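Local coordinates for protein beta-n-acetylhexosaminidase (Streptococcus pneumoniae, PDB 4AZH) that removes terminal beta-linked N-acetylhexosamine residues from glycans by hydrolysis, as a family 20 glycoside hydrolase module of the pneumococcal exo-beta-D-N-acetylglucosaminidase StrH, at residues A[19-24]-A[85-90]; A[280-285]-A[327-332]. All coordinates share one frame; numbering follows the deposited sequence.

Interaction 1: residues A[19-24]-A[85-90]; sequences GRKYFT and YDDPNG. With LOG (N-acetylglucosaminono-1,5-lactone (Z)-oxime), chain E.
Tyr22 meets the 85-90 loop with both its backbone and its ring. Its N-H is taken by Asp87 in a nearly straight bond (Tyr22 N to Asp87 OD2 2.9 Å, 169° at the hydrogen), which reaches OD2 on the anti side and somewhat out of the carboxylate plane. With CG anti to the backbone N (chi1 178°), the tyrosine ring lies against Gly90, whose CA sits over the centre of one face in a CH-pi contact, 3.7 Å from the ring centroid. Asn89 adds its carbonyl to the same ring, Asn89 O lying 3.4 Å from Tyr22 CE1.

The other carboxylate oxygen, Asp87 OD1, accepts from Asn89 N from above its plane at 3.0 Å. This Asx turn sits within a type I beta turn from Asp87 to Gly90, so one aspartate shapes its own loop and grips the loop after strand 11-17 of the TIM barrel. Two waters extend the grip. Water 1 donates to Asp87 OD2 and to Tyr22 O and accepts from Asn89 ND2; water 2 donates to Asp87 OD1. Lys21 NZ bonds weakly to both, its stronger partners being the carbonyls of Pro334 and Ala336, and stands 4.5 Å from Asp87 OD2, too far for a salt bridge.

Arg20 turns the other way, into the ligand pocket. Its extended chain presents the guanidinium edge to the inhibitor: Arg20 NH2 bonds LOG O3 at 2.7 Å, while Arg20 NH1 makes weaker, bent bonds to LOG O3 and O4. Salt bridges from NH1 to Asp17 and from NE to Asp50 fix the guanidinium in this pose.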
loop_
_atom_site.group_PDB
_atom_site.type_symbol
_atom_site.label_atom_id
_atom_site.label_comp_id
_atom_site.label_asym_id
_atom_site.label_seq_id
_atom_site.Cartn_x
_atom_site.Cartn_y
_atom_site.Cartn_z
ATOM N N GLY A 19 -7.351 4.397 5.557
ATOM C CA GLY A 19 -7.652 3.834 6.851
ATOM C C GLY A 19 -8.083 4.949 7.782
ATOM O O GLY A 19 -9.109 4.845 8.456
ATOM N N ARG A 20 -7.299 6.013 7.851
ATOM C CA ARG A 20 -7.679 7.107 8.720
ATOM C C ARG A 20 -8.893 7.840 8.125
ATOM O O ARG A 20 -9.782 8.284 8.868
ATOM C CB ARG A 20 -6.511 8.078 8.967
ATOM C CG ARG A 20 -5.324 7.515 9.744
ATOM C CD ARG A 20 -4.284 8.607 10.019
ATOM N NE ARG A 20 -3.183 8.215 10.924
ATOM C CZ ARG A 20 -1.971 7.852 10.515
ATOM N NH1 ARG A 20 -1.701 7.752 9.202
ATOM N NH2 ARG A 20 -1.033 7.558 11.407
ATOM N N LYS A 21 -8.945 7.909 6.791
ATOM C CA LYS A 21 -9.868 8.771 6.066
ATOM C C LYS A 21 -10.585 7.966 4.979
ATOM O O LYS A 21 -9.986 7.067 4.384
ATOM C CB LYS A 21 -9.077 9.950 5.450
ATOM C CG LYS A 21 -9.933 10.945 4.686
ATOM C CD LYS A 21 -9.167 12.178 4.245
ATOM C CE LYS A 21 -10.094 13.090 3.437
ATOM N NZ LYS A 21 -10.947 13.914 4.323
ATOM N N TYR A 22 -11.861 8.291 4.717
ATOM C CA TYR A 22 -12.652 7.573 3.725
ATOM C C TYR A 22 -12.396 8.102 2.300
ATOM O O TYR A 22 -12.258 9.328 2.075
ATOM C CB TYR A 22 -14.143 7.614 4.108
ATOM C CG TYR A 22 -15.060 6.934 3.108
ATOM C CD1 TYR A 22 -15.570 7.631 2.016
ATOM C CD2 TYR A 22 -15.382 5.595 3.234
ATOM C CE1 TYR A 22 -16.376 7.003 1.072
ATOM C CE2 TYR A 22 -16.195 4.955 2.317
ATOM C CZ TYR A 22 -16.699 5.663 1.231
ATOM O OH TYR A 22 -17.507 5.023 0.292
ATOM N N PHE A 23 -12.303 7.188 1.344
ATOM C CA PHE A 23 -12.210 7.523 -0.081
ATOM C C PHE A 23 -13.288 6.733 -0.798
ATOM O O PHE A 23 -13.469 5.551 -0.500
ATOM C CB PHE A 23 -10.856 7.128 -0.688
ATOM C CG PHE A 23 -9.713 7.994 -0.251
ATOM C CD1 PHE A 23 -9.171 7.873 1.024
ATOM C CD2 PHE A 23 -9.173 8.923 -1.114
ATOM C CE1 PHE A 23 -8.112 8.681 1.427
ATOM C CE2 PHE A 23 -8.110 9.728 -0.719
ATOM C CZ PHE A 23 -7.574 9.601 0.554
ATOM N N THR A 24 -13.984 7.363 -1.741
ATOM C CA THR A 24 -15.014 6.661 -2.479
ATOM C C THR A 24 -14.365 5.723 -3.467
ATOM O O THR A 24 -13.195 5.926 -3.854
ATOM C CB THR A 24 -15.881 7.637 -3.277
ATOM O OG1 THR A 24 -15.067 8.237 -4.288
ATOM C CG2 THR A 24 -16.471 8.734 -2.364
ATOM N N TYR A 85 -12.866 8.421 13.949
ATOM C CA TYR A 85 -13.181 9.596 13.149
ATOM C C TYR A 85 -14.434 9.290 12.336
ATOM O O TYR A 85 -14.417 8.444 11.456
ATOM C CB TYR A 85 -12.003 10.029 12.231
ATOM C CG TYR A 85 -12.376 11.147 11.265
ATOM C CD1 TYR A 85 -12.861 12.391 11.733
ATOM C CD2 TYR A 85 -12.265 10.966 9.887
ATOM C CE1 TYR A 85 -13.235 13.397 10.841
ATOM C CE2 TYR A 85 -12.605 11.971 8.993
ATOM C CZ TYR A 85 -13.085 13.183 9.467
ATOM O OH TYR A 85 -13.427 14.161 8.550
ATOM N N ASP A 86 -15.521 9.975 12.673
ATOM C CA ASP A 86 -16.811 9.811 12.018
ATOM C C ASP A 86 -16.805 10.666 10.775
ATOM O O ASP A 86 -17.348 11.764 10.760
ATOM C CB ASP A 86 -17.959 10.220 12.971
ATOM C CG ASP A 86 -19.335 9.878 12.424
ATOM O OD1 ASP A 86 -19.463 9.319 11.325
ATOM O OD2 ASP A 86 -20.313 10.151 13.115
ATOM N N ASP A 87 -16.164 10.145 9.735
ATOM C CA ASP A 87 -15.979 10.845 8.472
ATOM C C ASP A 87 -17.327 11.095 7.764
ATOM O O ASP A 87 -17.992 10.150 7.378
ATOM C CB ASP A 87 -15.054 10.010 7.573
ATOM C CG ASP A 87 -14.501 10.799 6.392
ATOM O OD1 ASP A 87 -15.185 11.713 5.909
ATOM O OD2 ASP A 87 -13.366 10.501 5.933
ATOM N N PRO A 88 -17.701 12.364 7.538
ATOM C CA PRO A 88 -18.992 12.651 6.864
ATOM C C PRO A 88 -19.098 12.144 5.420
ATOM O O PRO A 88 -20.182 12.101 4.881
ATOM C CB PRO A 88 -19.087 14.186 6.888
ATOM C CG PRO A 88 -17.689 14.682 7.118
ATOM C CD PRO A 88 -16.947 13.596 7.873
ATOM N N ASN A 89 -17.980 11.753 4.806
ATOM C CA ASN A 89 -17.991 11.245 3.423
ATOM C C ASN A 89 -18.315 9.739 3.337
ATOM O O ASN A 89 -18.634 9.236 2.260
ATOM C CB ASN A 89 -16.655 11.521 2.709
ATOM C CG ASN A 89 -16.320 13.012 2.591
ATOM O OD1 ASN A 89 -17.171 13.831 2.214
ATOM N ND2 ASN A 89 -15.051 13.364 2.864
ATOM N N GLY A 90 -18.225 9.019 4.457
ATOM C CA GLY A 90 -18.454 7.572 4.444
ATOM C C GLY A 90 -17.637 6.845 5.493
ATOM O O GLY A 90 -16.730 7.434 6.123
HETATM C C2 LOG E . 3.269 6.639 10.224
HETATM C C3 LOG E . 2.017 6.952 9.407
HETATM C C4 LOG E . 1.849 8.455 9.363
HETATM C C5 LOG E . 3.058 9.031 8.639
HETATM C C6 LOG E . 2.833 10.535 8.371
HETATM C C7 LOG E . 4.521 5.148 8.682
HETATM C C8 LOG E . 4.895 3.713 8.319
HETATM N N2 LOG E . 3.786 5.308 9.825
HETATM O O1 LOG E . 6.400 8.187 10.528
HETATM O O3 LOG E . 0.808 6.273 9.957
HETATM O O4 LOG E . 0.711 8.788 8.611
HETATM O O5 LOG E . 4.190 8.835 9.420
HETATM O O6 LOG E . 2.932 11.282 9.559
HETATM C C1 LOG E . 4.308 7.613 10.065
HETATM O O7 LOG E . 4.929 6.078 7.985
HETATM N N1 LOG E . 5.411 7.293 10.660
HETATM O O HOH W 1 -12.948 11.679 3.593
HETATM O O HOH W 2 -13.541 13.811 6.163
#

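Interaction 2: residues A[280-285]-A[327-332]; sequences WYYILG and LSIWAD. With LOG (N-acetylglucosaminono-1,5-lactone (Z)-oxime), chain E.
Tyr281 and Trp330 form an edge-to-face pair: the indole drives its five-membered-ring edge at the tyrosine face, planes at 66° and centroids 4.2 Å apart. Trp330 NE1 stands over the middle of the phenol ring, an N-H edge on a pi face. Tyr281 holds CG anti to the carbonyl carbon (chi1 -84°), which turns the face of its ring to the indole edge and carries the hydroxyl on to the acetamido group of the inhibitor, Tyr281 OH donating to LOG O7 at 2.6 Å. The sugar then lies over one face of the indole, with LOG C5 above the plane and offset toward the rim. This is the aromatic platform under the sugar in the -1 subsite, as in other family 20 enzymes.

Asp332 takes the far end of the sugar. Its two carboxylate oxygens divide the work: OD1 accepts from LOG O4 and OD2 from LOG O6, each at 2.6 Å. Ile283 lies across from it, its CG2 4.0 Å from Asp332 CB, while its CD1 reaches LOG O6.

Three backbone bonds join the parallel strands beneath: Tyr282 N to Ser328 O, Trp330 N to Tyr282 O at 2.8 Å, and Leu284 N to Trp330 O. In this register Ile283 pairs with Trp330 on the ligand side of the sheet, and Tyr282 with Ile329 on the reverse. There the side chains of Leu284 and Ile329 cross at about a right angle, Leu284 CD2 lying 3.5 Å from Ile329 CG2. Helix 340-352 packs on that reverse side, touching Tyr282, Leu284 and Leu327, helix 295-304 meets Tyr282 and Leu327, and strand 11-17 flanks 327-330 in the barrel.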
loop_
_atom_site.group_PDB
_atom_site.type_symbol
_atom_site.label_atom_id
_atom_site.label_comp_id
_atom_site.label_asym_id
_atom_site.label_seq_id
_atom_site.Cartn_x
_atom_site.Cartn_y
_atom_site.Cartn_z
ATOM N N TRP A 280 9.351 11.399 0.750
ATOM C CA TRP A 280 8.313 11.535 -0.219
ATOM C C TRP A 280 6.944 11.639 0.395
ATOM O O TRP A 280 5.974 11.672 -0.343
ATOM C CB TRP A 280 8.350 10.346 -1.173
ATOM C CG TRP A 280 9.642 10.214 -1.934
ATOM C CD1 TRP A 280 10.415 11.228 -2.487
ATOM C CD2 TRP A 280 10.372 8.971 -2.255
ATOM N NE1 TRP A 280 11.529 10.717 -3.114
ATOM C CE2 TRP A 280 11.565 9.374 -3.002
ATOM C CE3 TRP A 280 10.154 7.615 -2.014
ATOM C CZ2 TRP A 280 12.484 8.448 -3.466
ATOM C CZ3 TRP A 280 11.095 6.698 -2.488
ATOM C CH2 TRP A 280 12.230 7.108 -3.195
ATOM N N TYR A 281 6.842 11.669 1.729
ATOM C CA TYR A 281 5.545 11.655 2.424
ATOM C C TYR A 281 4.788 12.998 2.222
ATOM O O TYR A 281 5.364 14.084 2.349
ATOM C CB TYR A 281 5.775 11.478 3.919
ATOM C CG TYR A 281 5.941 10.068 4.417
ATOM C CD1 TYR A 281 6.107 8.995 3.532
ATOM C CD2 TYR A 281 5.980 9.811 5.781
ATOM C CE1 TYR A 281 6.274 7.695 3.992
ATOM C CE2 TYR A 281 6.129 8.518 6.257
ATOM C CZ TYR A 281 6.274 7.453 5.362
ATOM O OH TYR A 281 6.414 6.151 5.822
ATOM N N TYR A 282 3.510 12.923 1.893
ATOM C CA TYR A 282 2.652 14.078 2.029
ATOM C C TYR A 282 1.483 13.728 2.957
ATOM O O TYR A 282 0.819 12.699 2.801
ATOM C CB TYR A 282 2.167 14.563 0.674
ATOM C CG TYR A 282 1.095 15.623 0.764
ATOM C CD1 TYR A 282 1.292 16.787 1.530
ATOM C CD2 TYR A 282 -0.116 15.482 0.080
ATOM C CE1 TYR A 282 0.305 17.765 1.612
ATOM C CE2 TYR A 282 -1.104 16.461 0.156
ATOM C CZ TYR A 282 -0.888 17.597 0.914
ATOM O OH TYR A 282 -1.857 18.582 0.999
ATOM N N ILE A 283 1.282 14.574 3.960
ATOM C CA ILE A 283 0.181 14.446 4.888
ATOM C C ILE A 283 -0.870 15.482 4.440
ATOM O O ILE A 283 -0.569 16.663 4.344
ATOM C CB ILE A 283 0.681 14.739 6.300
ATOM C CG1 ILE A 283 1.676 13.645 6.736
ATOM C CG2 ILE A 283 -0.472 14.868 7.256
ATOM C CD1 ILE A 283 2.575 14.086 7.877
ATOM N N LEU A 284 -2.077 15.018 4.135
ATOM C CA LEU A 284 -3.142 15.867 3.608
ATOM C C LEU A 284 -3.282 17.107 4.481
ATOM O O LEU A 284 -3.457 17.009 5.706
ATOM C CB LEU A 284 -4.486 15.105 3.539
ATOM C CG LEU A 284 -4.647 13.855 2.659
ATOM C CD1 LEU A 284 -6.080 13.310 2.738
ATOM C CD2 LEU A 284 -4.256 14.097 1.198
ATOM N N GLY A 285 -3.149 18.270 3.845
ATOM C CA GLY A 285 -3.333 19.552 4.525
ATOM C C GLY A 285 -2.123 20.140 5.220
ATOM O O GLY A 285 -2.219 21.236 5.762
ATOM N N LEU A 327 5.746 6.011 -2.997
ATOM C CA LEU A 327 5.414 7.354 -2.540
ATOM C C LEU A 327 4.117 7.340 -1.701
ATOM O O LEU A 327 3.129 6.702 -2.095
ATOM C CB LEU A 327 5.223 8.214 -3.754
ATOM C CG LEU A 327 5.178 9.705 -3.447
ATOM C CD1 LEU A 327 6.004 10.489 -4.457
ATOM C CD2 LEU A 327 3.738 10.163 -3.368
ATOM N N SER A 328 4.090 8.035 -0.563
ATOM C CA SER A 328 2.988 7.818 0.388
ATOM C C SER A 328 2.182 9.059 0.741
ATOM O O SER A 328 2.749 10.112 1.091
ATOM C CB SER A 328 3.507 7.138 1.654
ATOM O OG SER A 328 4.320 6.012 1.309
ATOM N N ILE A 329 0.858 8.932 0.635
ATOM C CA ILE A 329 -0.057 9.992 1.046
ATOM C C ILE A 329 -0.737 9.567 2.335
ATOM O O ILE A 329 -1.346 8.501 2.398
ATOM C CB ILE A 329 -1.159 10.284 -0.009
ATOM C CG1 ILE A 329 -0.558 10.413 -1.420
ATOM C CG2 ILE A 329 -1.955 11.512 0.412
ATOM C CD1 ILE A 329 0.518 11.478 -1.571
ATOM N N TRP A 330 -0.617 10.393 3.363
ATOM C CA TRP A 330 -1.135 10.043 4.663
ATOM C C TRP A 330 -2.192 11.020 5.070
ATOM O O TRP A 330 -2.209 12.149 4.591
ATOM C CB TRP A 330 -0.023 10.067 5.676
ATOM C CG TRP A 330 1.073 9.080 5.386
ATOM C CD1 TRP A 330 2.328 9.338 4.822
ATOM C CD2 TRP A 330 1.068 7.631 5.666
ATOM N NE1 TRP A 330 3.066 8.183 4.739
ATOM C CE2 TRP A 330 2.366 7.125 5.220
ATOM C CE3 TRP A 330 0.146 6.744 6.193
ATOM C CZ2 TRP A 330 2.699 5.790 5.315
ATOM C CZ3 TRP A 330 0.496 5.402 6.294
ATOM C CH2 TRP A 330 1.747 4.932 5.855
ATOM N N ALA A 331 -3.049 10.606 5.997
ATOM C CA ALA A 331 -4.177 11.428 6.427
ATOM C C ALA A 331 -4.236 11.602 7.950
ATOM O O ALA A 331 -5.273 11.367 8.577
ATOM C CB ALA A 331 -5.466 10.839 5.880
ATOM N N ASP A 332 -3.107 12.024 8.527
ATOM C CA ASP A 332 -2.921 12.091 10.012
ATOM C C ASP A 332 -4.017 12.917 10.675
ATOM O O ASP A 332 -4.441 12.626 11.800
ATOM C CB ASP A 332 -1.557 12.668 10.377
ATOM C CG ASP A 332 -0.405 11.779 9.918
ATOM O OD1 ASP A 332 -0.554 11.079 8.892
ATOM O OD2 ASP A 332 0.652 11.777 10.603
HETATM C C2 LOG E . 3.269 6.639 10.224
HETATM C C3 LOG E . 2.017 6.952 9.407
HETATM C C4 LOG E . 1.849 8.455 9.363
HETATM C C5 LOG E . 3.058 9.031 8.639
HETATM C C6 LOG E . 2.833 10.535 8.371
HETATM C C7 LOG E . 4.521 5.148 8.682
HETATM C C8 LOG E . 4.895 3.713 8.319
HETATM N N2 LOG E . 3.786 5.308 9.825
HETATM O O1 LOG E . 6.400 8.187 10.528
HETATM O O3 LOG E . 0.808 6.273 9.957
HETATM O O4 LOG E . 0.711 8.788 8.611
HETATM O O5 LOG E . 4.190 8.835 9.420
HETATM O O6 LOG E . 2.932 11.282 9.559
HETATM C C1 LOG E . 4.308 7.613 10.065
HETATM O O7 LOG E . 4.929 6.078 7.985
HETATM N N1 LOG E . 5.411 7.293 10.660
#

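Overall arrangement
From the N terminus, strand 11-17 runs into 19-24, and interaction 1 closes the excursion through helices 25-38 and 70-84 when 85-90 comes back against it. The chain then goes round the barrel, and only much later does interaction 2 close the beta-alpha-beta unit of strand 282-283, helix 295-304 and strand 322-330. The two loops follow in series, neither nesting nor crossing. In space they meet, because strand 322-330 pairs with strand 11-17 and so closes the barrel: Arg20 packs on Trp330 and Ala331, Lys21 on Leu284. Their centres lie about 15 Å apart, and both contribute to the one sugar pocket.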